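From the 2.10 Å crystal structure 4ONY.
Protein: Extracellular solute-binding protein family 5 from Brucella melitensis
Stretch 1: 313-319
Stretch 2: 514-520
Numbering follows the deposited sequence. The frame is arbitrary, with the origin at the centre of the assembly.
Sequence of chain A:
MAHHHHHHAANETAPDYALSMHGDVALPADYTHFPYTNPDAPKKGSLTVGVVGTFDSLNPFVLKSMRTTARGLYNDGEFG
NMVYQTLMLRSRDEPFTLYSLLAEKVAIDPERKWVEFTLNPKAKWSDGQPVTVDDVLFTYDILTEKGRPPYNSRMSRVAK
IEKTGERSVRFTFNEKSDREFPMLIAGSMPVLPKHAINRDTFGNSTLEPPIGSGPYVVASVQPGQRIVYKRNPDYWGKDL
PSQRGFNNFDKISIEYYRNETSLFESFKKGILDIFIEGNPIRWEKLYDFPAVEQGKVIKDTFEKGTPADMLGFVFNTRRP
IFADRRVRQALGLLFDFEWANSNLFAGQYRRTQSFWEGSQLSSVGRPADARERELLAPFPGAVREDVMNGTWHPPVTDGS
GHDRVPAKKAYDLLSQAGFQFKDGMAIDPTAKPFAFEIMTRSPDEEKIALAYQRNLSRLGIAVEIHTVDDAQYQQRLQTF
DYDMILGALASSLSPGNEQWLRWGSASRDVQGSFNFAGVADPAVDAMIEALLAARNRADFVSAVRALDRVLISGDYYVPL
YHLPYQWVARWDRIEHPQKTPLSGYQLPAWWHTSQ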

# COMPACT_ATOMS: atom_id res chain seq x y z
N PHE A 313 14.69 -10.93 1.92
CA PHE A 313 15.27 -11.49 3.13
C PHE A 313 15.81 -10.33 3.92
O PHE A 313 16.37 -9.40 3.34
N VAL A 314 15.58 -10.34 5.22
CA VAL A 314 15.97 -9.28 6.11
C VAL A 314 17.07 -9.73 7.03
O VAL A 314 16.94 -10.74 7.71
N PHE A 315 18.19 -9.03 7.04
CA PHE A 315 19.28 -9.30 7.96
C PHE A 315 19.00 -8.59 9.29
O PHE A 315 18.81 -7.36 9.30
N ASN A 316 19.01 -9.32 10.40
CA ASN A 316 19.03 -8.65 11.72
C ASN A 316 20.42 -8.14 12.07
O ASN A 316 21.23 -8.86 12.64
N THR A 317 20.66 -6.86 11.77
CA THR A 317 21.97 -6.24 11.94
C THR A 317 22.36 -6.15 13.41
O THR A 317 23.51 -5.91 13.72
N ARG A 318 21.41 -6.34 14.33
CA ARG A 318 21.75 -6.41 15.75
C ARG A 318 22.63 -7.63 16.07
O ARG A 318 23.30 -7.66 17.11
N ARG A 319 22.53 -8.69 15.30
CA ARG A 319 23.31 -9.88 15.58
C ARG A 319 24.73 -9.69 15.04
O ARG A 319 24.90 -9.28 13.88
N PHE A 514 8.69 -1.71 13.60
CA PHE A 514 8.78 -2.39 12.30
C PHE A 514 10.20 -2.32 11.71
O PHE A 514 10.41 -2.58 10.50
N ASN A 515 11.17 -1.95 12.54
CA ASN A 515 12.56 -1.84 12.05
C ASN A 515 13.23 -3.21 12.19
O ASN A 515 14.06 -3.43 13.07
N PHE A 516 12.84 -4.13 11.33
CA PHE A 516 13.29 -5.52 11.47
C PHE A 516 14.76 -5.71 11.24
O PHE A 516 15.33 -6.62 11.81
N ALA A 517 15.39 -4.90 10.39
CA ALA A 517 16.84 -5.00 10.17
C ALA A 517 17.67 -4.31 11.24
O ALA A 517 18.90 -4.55 11.32
N GLY A 518 17.04 -3.50 12.10
CA GLY A 518 17.76 -2.75 13.11
C GLY A 518 18.59 -1.61 12.52
O GLY A 518 19.72 -1.39 12.93
N VAL A 519 18.03 -0.91 11.53
CA VAL A 519 18.72 0.24 10.94
C VAL A 519 18.83 1.37 11.97
O VAL A 519 17.83 1.68 12.65
N ALA A 520 20.01 1.96 12.10
CA ALA A 520 20.25 3.16 12.94
C ALA A 520 21.44 3.94 12.39
O ALA A 520 22.60 3.68 12.72

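Phe514 opens stretch 2 without joining the contact: its CA-to-CB bond points away, and its side chain (chi1 m) stays remote, with Phe514 CB, its nearest atom, 9.0 Å from Arg318 NH2. Asn515 contributes mainly through its backbone. Its O accepts from Arg318 NH2 at 2.9 Å with an N-H...O angle of 164°, close to linear. Its CA-to-CB bond points sideways, and the side chain, chi1 t, serves its own stretch instead: Val519 N donates to Asn515 OD1 at 2.8 Å, and Asn515 ND2 donates to Val519 O at 2.9 Å, bracing the type I turn from Asn515 to Gly518.

At Phe516 the ring (chi1 m) leads away from stretch 1, leaving CB 4.1 Å from Val314 CG1. Phe516 O receives a weak hydrogen bond from Arg318 NH1, 3.4 Å long. Both carbonyls thus lie at the edge of the guanidinium, near its plane, where its N-H groups point. Arg318 reaches them with chi1 m and chi2 and chi3 both t, and NH1 also donates to Asn316 OD1 at 3.0 Å, which helps hold the group in place.

Ala517 has the largest area covered by the other stretch. Its CB lies 3.8 Å from CG1 of Val314, whose CA-to-CB bond points toward stretch 2 (chi1 t), while Ala517 CA makes a CA-H...O contact with Phe315 O at 3.2 Å. Ala517 O accepts twice from Thr317, from N at 2.9 Å and from OG1 at 2.7 Å; chi1 p places the hydroxyl beside the backbone amide.

Gly518 lays its CA over one face of the Arg318 guanidinium. An ideal CB there would point toward stretch 1 and clash with Arg318 NH1 at 3.0 Å, and the positive phi of 71° independently favours glycine. Beyond it, the CA-to-CB bond of Val519 (chi1 t) points away, and Ala520 makes no contact.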

# COMPACT_ATOMS: atom_id res chain seq x y z
CB PHE A 313 16.39 -12.47 2.84
CG PHE A 313 15.95 -13.74 2.19
CD1 PHE A 313 15.29 -14.72 2.92
CD2 PHE A 313 16.24 -13.99 0.86
CE1 PHE A 313 14.92 -15.91 2.34
CE2 PHE A 313 15.88 -15.22 0.28
CZ PHE A 313 15.22 -16.18 1.03
CB VAL A 314 14.80 -8.77 6.97
CG1 VAL A 314 15.24 -7.58 7.79
CG2 VAL A 314 13.65 -8.28 6.08
CB PHE A 315 20.60 -8.70 7.45
CG PHE A 315 21.12 -9.31 6.15
CD1 PHE A 315 21.83 -10.51 6.16
CD2 PHE A 315 20.97 -8.62 4.97
CE1 PHE A 315 22.35 -11.07 4.99
CE2 PHE A 315 21.47 -9.16 3.78
CZ PHE A 315 22.15 -10.39 3.80
CB ASN A 316 18.53 -9.56 12.84
CG ASN A 316 18.33 -8.82 14.15
OD1 ASN A 316 18.57 -7.62 14.25
ND2 ASN A 316 17.91 -9.56 15.19
CB THR A 317 22.12 -4.83 11.28
OG1 THR A 317 21.37 -3.85 11.99
CG2 THR A 317 21.73 -4.84 9.81
CB ARG A 318 20.48 -6.47 16.64
CG ARG A 318 19.50 -5.30 16.41
CD ARG A 318 18.16 -5.59 17.10
NE ARG A 318 17.09 -4.61 16.80
CZ ARG A 318 16.32 -4.64 15.74
NH1 ARG A 318 16.51 -5.53 14.78
NH2 ARG A 318 15.39 -3.71 15.58
CB ARG A 319 22.66 -11.11 14.94
CG ARG A 319 21.27 -11.44 15.51
CD ARG A 319 21.37 -12.49 16.56
NE ARG A 319 20.20 -12.53 17.44
CZ ARG A 319 19.24 -13.44 17.42
NH1 ARG A 319 19.25 -14.47 16.54
NH2 ARG A 319 18.27 -13.36 18.32
CB PHE A 514 7.74 -1.80 11.32
CG PHE A 514 6.32 -1.96 11.82
CD1 PHE A 514 5.66 -3.18 11.66
CD2 PHE A 514 5.68 -0.93 12.49
CE1 PHE A 514 4.37 -3.37 12.16
CE2 PHE A 514 4.39 -1.11 13.00
CZ PHE A 514 3.74 -2.33 12.84
CB ASN A 515 13.29 -0.79 12.88
CG ASN A 515 14.67 -0.41 12.31
OD1 ASN A 515 15.25 -1.09 11.46
ND2 ASN A 515 15.15 0.71 12.76
CB PHE A 516 12.44 -6.42 10.58
CG PHE A 516 10.96 -6.33 10.91
CD1 PHE A 516 10.49 -6.60 12.21
CD2 PHE A 516 10.06 -5.97 9.97
CE1 PHE A 516 9.15 -6.50 12.53
CE2 PHE A 516 8.71 -5.87 10.29
CZ PHE A 516 8.26 -6.16 11.54
CB ALA A 517 17.23 -4.45 8.82
CB VAL A 519 17.98 0.72 9.69
CG1 VAL A 519 18.69 1.90 9.05
CG2 VAL A 519 17.87 -0.42 8.70
CB ALA A 520 20.50 2.81 14.41